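Local coordinates for universal stress protein (Pseudomonas aeruginosa UCBPP-PA14, PDB 7MQ5) that is of uncharacterised function but belongs to the universal stress protein family, whose alpha/beta domains are linked to stress tolerance and in some members bind ATP, at residues D75-T80 / T109-K114; K136-V141 / V239-G244. All coordinates share one frame; numbering follows the deposited sequence.

Contact 1. Residues D75-T80 / T109-K114; sequences DSLHQT and TPDDWK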
ATOM      1  N   ASP A  75      17.910 -16.827  -1.467  1.00 21.23           N
ATOM      2  CA  ASP A  75      18.559 -15.822  -2.350  1.00 23.24           C
ATOM      3  C   ASP A  75      18.553 -14.421  -1.739  1.00 20.73           C
ATOM      4  O   ASP A  75      19.645 -13.843  -1.580  1.00 26.53           O
ATOM      5  CB  ASP A  75      17.920 -15.852  -3.741  1.00 24.69           C
ATOM      6  CG  ASP A  75      18.159 -17.160  -4.478  1.00 29.39           C
ATOM      7  OD1 ASP A  75      19.231 -17.754  -4.275  1.00 33.42           O
ATOM      8  OD2 ASP A  75      17.255 -17.594  -5.221  1.00 36.43           O
ATOM      9  N   SER A  76      17.377 -13.871  -1.452  1.00 19.05           N
ATOM     10  CA  SER A  76      17.319 -12.478  -0.956  1.00 17.43           C
ATOM     11  C   SER A  76      16.063 -12.285  -0.116  1.00 15.26           C
ATOM     12  O   SER A  76      15.166 -13.145  -0.139  1.00 15.43           O
ATOM     13  CB  SER A  76      17.328 -11.493  -2.103  1.00 18.65           C
ATOM     14  OG  SER A  76      16.104 -11.575  -2.823  1.00 17.77           O
ATOM     15  N   LEU A  77      15.990 -11.155   0.563  1.00 15.84           N
ATOM     16  CA  LEU A  77      14.825 -10.848   1.412  1.00 15.30           C
ATOM     17  C   LEU A  77      13.570 -10.704   0.536  1.00 14.42           C
ATOM     18  O   LEU A  77      12.584 -11.418   0.781  1.00 12.97           O
ATOM     19  CB  LEU A  77      15.145  -9.573   2.194  1.00 18.06           C
ATOM     20  CG  LEU A  77      14.035  -9.061   3.101  1.00 18.25           C
ATOM     21  CD1 LEU A  77      13.653 -10.102   4.133  1.00 18.54           C
ATOM     22  CD2 LEU A  77      14.475  -7.777   3.791  1.00 22.52           C
ATOM     23  N   HIS A  78      13.623  -9.880  -0.506  1.00 14.07           N
ATOM     24  CA  HIS A  78      12.385  -9.701  -1.307  1.00 13.79           C
ATOM     25  C   HIS A  78      11.988 -11.009  -2.009  1.00 12.84           C
ATOM     26  O   HIS A  78      10.784 -11.266  -2.138  1.00 13.31           O
ATOM     27  CB  HIS A  78      12.522  -8.546  -2.296  1.00 14.68           C
ATOM     28  CG  HIS A  78      13.394  -8.837  -3.465  1.00 16.59           C
ATOM     29  ND1 HIS A  78      14.765  -8.723  -3.406  1.00 18.73           N
ATOM     30  CD2 HIS A  78      13.088  -9.224  -4.720  1.00 18.93           C
ATOM     31  CE1 HIS A  78      15.271  -9.030  -4.585  1.00 20.88           C
ATOM     32  NE2 HIS A  78      14.262  -9.349  -5.407  1.00 21.56           N
ATOM     33  N   GLN A  79      12.952 -11.808  -2.455  1.00 13.71           N
ATOM     34  CA  GLN A  79      12.579 -13.076  -3.135  1.00 13.47           C
ATOM     35  C   GLN A  79      11.952 -14.050  -2.134  1.00 12.59           C
ATOM     36  O   GLN A  79      11.009 -14.776  -2.512  1.00 12.84           O
ATOM     37  CB  GLN A  79      13.792 -13.669  -3.837  1.00 15.83           C
ATOM     38  CG  GLN A  79      14.120 -12.920  -5.117  1.00 19.44           C
ATOM     39  CD  GLN A  79      15.410 -13.389  -5.723  1.00 23.24           C
ATOM     40  OE1 GLN A  79      15.418 -14.062  -6.749  1.00 31.27           O
ATOM     41  NE2 GLN A  79      16.507 -13.084  -5.050  1.00 22.93           N
ATOM     42  N   THR A  80      12.448 -14.061  -0.897  1.00 12.15           N
ATOM     43  CA  THR A  80      11.879 -14.960   0.139  1.00 11.75           C
ATOM     44  C   THR A  80      10.425 -14.552   0.417  1.00 10.53           C
ATOM     45  O   THR A  80       9.533 -15.422   0.486  1.00 11.39           O
ATOM     46  CB  THR A  80      12.724 -14.919   1.414  1.00 12.46           C
ATOM     47  OG1 THR A  80      14.057 -15.322   1.108  1.00 13.73           O
ATOM     48  CG2 THR A  80      12.161 -15.812   2.488  1.00 12.74           C
ATOM     49  N   THR A 109      14.697   1.105   1.404  1.00 16.19           N
ATOM     50  CA  THR A 109      15.948   0.386   1.075  1.00 16.95           C
ATOM     51  C   THR A 109      15.882  -0.177  -0.340  1.00 15.54           C
ATOM     52  O   THR A 109      14.808  -0.380  -0.901  1.00 14.97           O
ATOM     53  CB  THR A 109      16.205  -0.764   2.049  1.00 18.24           C
ATOM     54  OG1 THR A 109      15.274  -1.819   1.782  1.00 18.40           O
ATOM     55  CG2 THR A 109      16.131  -0.315   3.494  1.00 20.03           C
ATOM     56  N   PRO A 110      17.037  -0.461  -0.973  1.00 16.49           N
ATOM     57  CA  PRO A 110      17.025  -1.092  -2.288  1.00 17.13           C
ATOM     58  C   PRO A 110      16.228  -2.409  -2.290  1.00 15.78           C
ATOM     59  O   PRO A 110      15.546  -2.675  -3.256  1.00 16.19           O
ATOM     60  CB  PRO A 110      18.520  -1.297  -2.563  1.00 19.61           C
ATOM     61  CG  PRO A 110      19.183  -0.158  -1.832  1.00 20.54           C
ATOM     62  CD  PRO A 110      18.387  -0.030  -0.555  1.00 18.63           C
ATOM     63  N   ASP A 111      16.291  -3.185  -1.208  1.00 15.53           N
ATOM     64  CA  ASP A 111      15.545  -4.472  -1.207  1.00 16.12           C
ATOM     65  C   ASP A 111      14.036  -4.180  -1.116  1.00 14.63           C
ATOM     66  O   ASP A 111      13.256  -4.898  -1.757  1.00 15.30           O
ATOM     67  CB  ASP A 111      16.032  -5.418  -0.114  1.00 18.54           C
ATOM     68  CG  ASP A 111      15.492  -6.824  -0.308  1.00 21.34           C
ATOM     69  OD1 ASP A 111      16.030  -7.561  -1.175  1.00 25.60           O
ATOM     70  OD2 ASP A 111      14.485  -7.125   0.327  1.00 26.07           O
ATOM     71  N   ASP A 112      13.641  -3.162  -0.341  1.00 13.63           N
ATOM     72  CA  ASP A 112      12.215  -2.738  -0.269  1.00 14.82           C
ATOM     73  C   ASP A 112      11.728  -2.385  -1.681  1.00 12.95           C
ATOM     74  O   ASP A 112      10.592  -2.726  -2.050  1.00 12.91           O
ATOM     75  CB  ASP A 112      12.033  -1.469   0.573  1.00 18.58           C
ATOM     76  CG  ASP A 112      12.164  -1.580   2.083  1.00 23.85           C
ATOM     77  OD1 ASP A 112      11.879  -2.666   2.608  1.00 21.25           O
ATOM     78  OD2 ASP A 112      12.520  -0.531   2.733  1.00 25.51           O
ATOM     79  N   TRP A 113      12.566  -1.697  -2.449  1.00 12.23           N
ATOM     80  CA  TRP A 113      12.176  -1.310  -3.825  1.00 12.71           C
ATOM     81  C   TRP A 113      11.985  -2.553  -4.700  1.00 12.39           C
ATOM     82  O   TRP A 113      11.046  -2.560  -5.512  1.00 13.31           O
ATOM     83  CB  TRP A 113      13.167  -0.303  -4.410  1.00 14.40           C
ATOM     84  CG  TRP A 113      12.780   1.102  -4.071  1.00 17.37           C
ATOM     85  CD1 TRP A 113      13.414   2.008  -3.270  1.00 20.12           C
ATOM     86  CD2 TRP A 113      11.542   1.715  -4.461  1.00 17.57           C
ATOM     87  NE1 TRP A 113      12.680   3.169  -3.212  1.00 19.72           N
ATOM     88  CE2 TRP A 113      11.508   2.999  -3.894  1.00 19.83           C
ATOM     89  CE3 TRP A 113      10.450   1.271  -5.212  1.00 18.39           C
ATOM     90  CZ2 TRP A 113      10.449   3.877  -4.127  1.00 18.16           C
ATOM     91  CZ3 TRP A 113       9.386   2.119  -5.408  1.00 19.81           C
ATOM     92  CH2 TRP A 113       9.395   3.407  -4.877  1.00 20.35           C
ATOM     93  N   LYS A 114      12.824  -3.575  -4.545  1.00 13.15           N
ATOM     94  CA  LYS A 114      12.658  -4.799  -5.367  1.00 13.41           C
ATOM     95  C   LYS A 114      11.360  -5.506  -4.955  1.00 12.81           C
ATOM     96  O   LYS A 114      10.665  -6.026  -5.832  1.00 13.23           O
ATOM     97  CB  LYS A 114      13.902  -5.678  -5.241  1.00 15.24           C
ATOM     98  CG  LYS A 114      15.117  -5.099  -5.953  1.00 18.18           C
ATOM     99  CD  LYS A 114      16.378  -5.914  -5.816  1.00 20.96           C
ATOM    100  CE  LYS A 114      17.536  -5.302  -6.576  1.00 27.94           C
ATOM    101  NZ  LYS A 114      18.782  -6.060  -6.349  1.00 34.71           N
TER
HETATM  102  O   HOH W   1      18.238  -9.364   0.676  1.00 24.16           O
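His78 and Asp111 join the first turns of two helices, 77-88 and 110-118, through a His-carboxylate hydrogen bond at the protein surface. Each helix is N-capped by a hydroxyl: Ser76 OG accepts from Gln79 N, while Thr109 and Asp112 form a capping box. Asp111 OD2 rests against Leu77, 3.1 Å from its CB. The imidazole can be followed outward from His78 CB, which lies 3.6 Å from the same Asp111 OD2. CG stands between the backbone N and the carbonyl carbon (chi1 74°), beneath Lys114 CB. Next, ND1 donates to Asp111 OD1 at 2.8 Å in a nearly straight bond (166°). The oxygen sits close to the ring plane, yet the donor meets it from above the carboxylate plane, the two planes being 54° apart. His78 N adds a weak bond to Asp111 OD1 (3.4 Å), a minor supplement to that of the ring, and water 1 accepts from Leu77 N and donates weakly to this oxygen. Further round the ring, CD2 and NE2 lie under the same Lys114 CB, a CH-pi contact 3.5 Å from the ring centroid and almost exactly on its normal. At the outer corner of the imidazole, His78 CE1 touches Lys114 CD at 3.5 Å.

Contact 2. Residues K136-V141 / V239-G244; sequences KILAAV and VVTVIG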
ATOM      1  N   LYS A 136      -6.395   9.869   9.553  1.00 13.17           N
ATOM      2  CA  LYS A 136      -6.834  10.298   8.202  1.00 12.06           C
ATOM      3  C   LYS A 136      -6.178   9.401   7.153  1.00 11.17           C
ATOM      4  O   LYS A 136      -4.953   9.175   7.209  1.00 11.13           O
ATOM      5  CB  LYS A 136      -6.515  11.775   7.980  1.00 13.96           C
ATOM      6  CG  LYS A 136      -7.243  12.693   8.953  1.00 16.77           C
ATOM      7  CD  LYS A 136      -7.097  14.156   8.638  1.00 20.80           C
ATOM      8  CE  LYS A 136      -7.794  15.036   9.657  1.00 28.10           C
ATOM      9  NZ  LYS A 136      -7.526  16.473   9.425  1.00 36.55           N
ATOM     10  N   ILE A 137      -6.994   8.903   6.236  1.00 10.87           N
ATOM     11  CA  ILE A 137      -6.563   8.024   5.120  1.00 10.70           C
ATOM     12  C   ILE A 137      -6.606   8.866   3.845  1.00 10.82           C
ATOM     13  O   ILE A 137      -7.654   9.464   3.572  1.00 12.81           O
ATOM     14  CB  ILE A 137      -7.496   6.803   5.006  1.00 10.83           C
ATOM     15  CG1 ILE A 137      -7.785   6.158   6.368  1.00 12.15           C
ATOM     16  CG2 ILE A 137      -6.956   5.809   3.976  1.00 10.98           C
ATOM     17  CD1 ILE A 137      -6.559   5.751   7.154  1.00 12.57           C
ATOM     18  N   LEU A 138      -5.509   8.879   3.098  1.00  9.68           N
ATOM     19  CA  LEU A 138      -5.418   9.692   1.872  1.00  9.75           C
ATOM     20  C   LEU A 138      -5.322   8.786   0.646  1.00  9.28           C
ATOM     21  O   LEU A 138      -4.448   7.931   0.610  1.00 10.93           O
ATOM     22  CB  LEU A 138      -4.191  10.601   1.954  1.00 10.30           C
ATOM     23  CG  LEU A 138      -3.966  11.504   0.747  1.00 10.66           C
ATOM     24  CD1 LEU A 138      -5.132  12.469   0.541  1.00 11.26           C
ATOM     25  CD2 LEU A 138      -2.658  12.247   0.920  1.00 12.25           C
ATOM     26  N   ALA A 139      -6.212   8.983  -0.316  1.00 10.27           N
ATOM     27  CA  ALA A 139      -6.167   8.266  -1.611  1.00 10.28           C
ATOM     28  C   ALA A 139      -5.610   9.221  -2.668  1.00 10.50           C
ATOM     29  O   ALA A 139      -6.101  10.355  -2.750  1.00 11.99           O
ATOM     30  CB  ALA A 139      -7.547   7.789  -1.987  1.00 11.37           C
ATOM     31  N   ALA A 140      -4.647   8.776  -3.475  1.00  9.93           N
ATOM     32  CA  ALA A 140      -4.063   9.611  -4.546  1.00 11.59           C
ATOM     33  C   ALA A 140      -4.580   9.135  -5.906  1.00 12.14           C
ATOM     34  O   ALA A 140      -4.373   7.971  -6.258  1.00 13.36           O
ATOM     35  CB  ALA A 140      -2.555   9.559  -4.493  1.00 13.05           C
ATOM     36  N   VAL A 141      -5.237  10.027  -6.638  1.00 14.16           N
ATOM     37  CA  VAL A 141      -5.760   9.722  -7.995  1.00 16.35           C
ATOM     38  C   VAL A 141      -5.440  10.897  -8.932  1.00 19.99           C
ATOM     39  O   VAL A 141      -4.783  11.876  -8.500  1.00 19.40           O
ATOM     40  CB  VAL A 141      -7.273   9.458  -7.918  1.00 19.25           C
ATOM     41  CG1 VAL A 141      -7.603   8.284  -7.003  1.00 18.97           C
ATOM     42  CG2 VAL A 141      -8.022  10.714  -7.491  1.00 21.41           C
ATOM     43  N   VAL A 239      -2.176   9.096   8.088  1.00 10.89           N
ATOM     44  CA  VAL A 239      -1.503   7.915   8.697  1.00 11.17           C
ATOM     45  C   VAL A 239      -1.325   6.816   7.638  1.00 10.11           C
ATOM     46  O   VAL A 239      -0.398   6.001   7.790  1.00 10.73           O
ATOM     47  CB  VAL A 239      -2.265   7.460   9.950  1.00 13.22           C
ATOM     48  CG1 VAL A 239      -3.637   6.884   9.646  1.00 12.59           C
ATOM     49  CG2 VAL A 239      -1.425   6.513  10.782  1.00 15.08           C
ATOM     50  N   VAL A 240      -2.161   6.815   6.598  1.00  9.97           N
ATOM     51  CA  VAL A 240      -2.024   5.881   5.450  1.00 10.09           C
ATOM     52  C   VAL A 240      -2.268   6.677   4.174  1.00  9.38           C
ATOM     53  O   VAL A 240      -3.230   7.454   4.151  1.00 10.05           O
ATOM     54  CB  VAL A 240      -3.027   4.705   5.490  1.00 12.18           C
ATOM     55  CG1 VAL A 240      -2.888   3.818   4.259  1.00 14.13           C
ATOM     56  CG2 VAL A 240      -2.924   3.900   6.766  1.00 13.61           C
ATOM     57  N   THR A 241      -1.431   6.456   3.162  1.00  8.96           N
ATOM     58  CA  THR A 241      -1.664   6.990   1.804  1.00  9.12           C
ATOM     59  C   THR A 241      -1.770   5.774   0.882  1.00  8.85           C
ATOM     60  O   THR A 241      -0.909   4.895   0.942  1.00  9.89           O
ATOM     61  CB  THR A 241      -0.569   7.968   1.355  1.00  9.53           C
ATOM     62  OG1 THR A 241      -0.479   9.035   2.302  1.00 10.32           O
ATOM     63  CG2 THR A 241      -0.856   8.559  -0.005  1.00 11.05           C
ATOM     64  N   VAL A 242      -2.792   5.748   0.045  1.00  8.54           N
ATOM     65  CA  VAL A 242      -3.010   4.666  -0.943  1.00  8.33           C
ATOM     66  C   VAL A 242      -2.670   5.238  -2.313  1.00  8.67           C
ATOM     67  O   VAL A 242      -3.245   6.279  -2.701  1.00  9.42           O
ATOM     68  CB  VAL A 242      -4.447   4.134  -0.899  1.00  9.22           C
ATOM     69  CG1 VAL A 242      -4.594   2.979  -1.880  1.00 10.03           C
ATOM     70  CG2 VAL A 242      -4.853   3.729   0.514  1.00  9.41           C
ATOM     71  N   ILE A 243      -1.746   4.582  -3.010  0.60  8.97           N
ATOM     72  CA  ILE A 243      -1.302   5.038  -4.349  0.60 10.03           C
ATOM     73  C   ILE A 243      -1.320   3.865  -5.324  0.60  9.40           C
ATOM     74  O   ILE A 243      -1.336   2.685  -4.899  0.60  9.99           O
ATOM     75  CB  ILE A 243       0.107   5.665  -4.301  0.60 11.13           C
ATOM     76  CG1 ILE A 243       1.193   4.615  -4.046  0.60 11.65           C
ATOM     77  CG2 ILE A 243       0.173   6.812  -3.302  0.60 12.31           C
ATOM     78  CD1 ILE A 243       2.597   5.156  -4.156  0.60 12.94           C
ATOM     79  N   GLY A 244      -1.348   4.213  -6.604  1.00 10.39           N
ATOM     80  CA  GLY A 244      -1.191   3.230  -7.678  1.00 10.94           C
ATOM     81  C   GLY A 244       0.082   3.518  -8.442  1.00 12.29           C
ATOM     82  O   GLY A 244       0.521   4.679  -8.483  1.00 14.46           O
TER
HETATM   83  O   HOH W   2      -2.089   6.863  -7.448  1.00 14.58           O
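Lys136, Leu138 and Ala140 are tied to Val239, Val240 and Val242 by four main-chain hydrogen bonds, which carry the polar part of the contact. Lys136 O accepts from Val239 N at 2.9 Å. Leu138 then serves the partner strand twice, donating from N to Val240 O and accepting at O from Val242 N, the latter at 2.8 Å. Ala140 N closes the series on Val242 O at 3.0 Å. Where the direct ladder ends, water 2 continues it, donating to Ala140 O and accepting from Gly244 N. Val240 N, by contrast, is buried with no partner in the model.

Weaker CA-H...O contacts fill in between these bonds: Thr241 CA approaches Leu138 O at 3.2 Å, and Ile137 CA faces Val240 O.

This is the parallel pairing of two neighbouring strands, their axes 17° apart, inside the alpha/beta sheet of a universal stress protein domain. Strand 171-178 bonds to the other edge of 136-141, while helix 148-167 covers the face of Ile137 and Ala139 and helix 225-236 that of Leu138 and Thr241.

Side-chain contacts follow, most of them on one face or the other. Ile137 and Val240 project from the same face of the sheet as neighbours. Ile137 CD1, turned by chi2 (-55°), comes to 4.0 Å from Val240 CB, and the same methyl meets Val239 CG1. Further along, Ala140 CB approaches Ile243 CG2, but Ile243 has two deposited conformers and the contact is therefore uncertain. On the other face, Leu138 CB comes within 4.0 Å of Thr241 OG1, a hydroxyl whose hydrogen-bond partner is Ser269 OG, and Leu138 CD2 also flanks that oxygen.

The two contacts illustrate two levels at which an alpha/beta protein is assembled. Contact 2 lies in the buried interior, its centre about 8 Å from that of the chain, where main-chain bonding unites segments 98 residues apart at their closest ends; contact 1 sits at the surface, its centre about 16 Å from that of the chain, where side chains bridge two helix starts. Contact 1 and contact 2 follow one another along the chain, their centres about 24 Å apart and the nearest atoms of contact 1 and contact 2 about 7 Å apart, without touching. One mixed sheet connects their surroundings: Leu77 of contact 1 packs on strand 37-43, which belongs to the same sheet as the paired strands of contact 2.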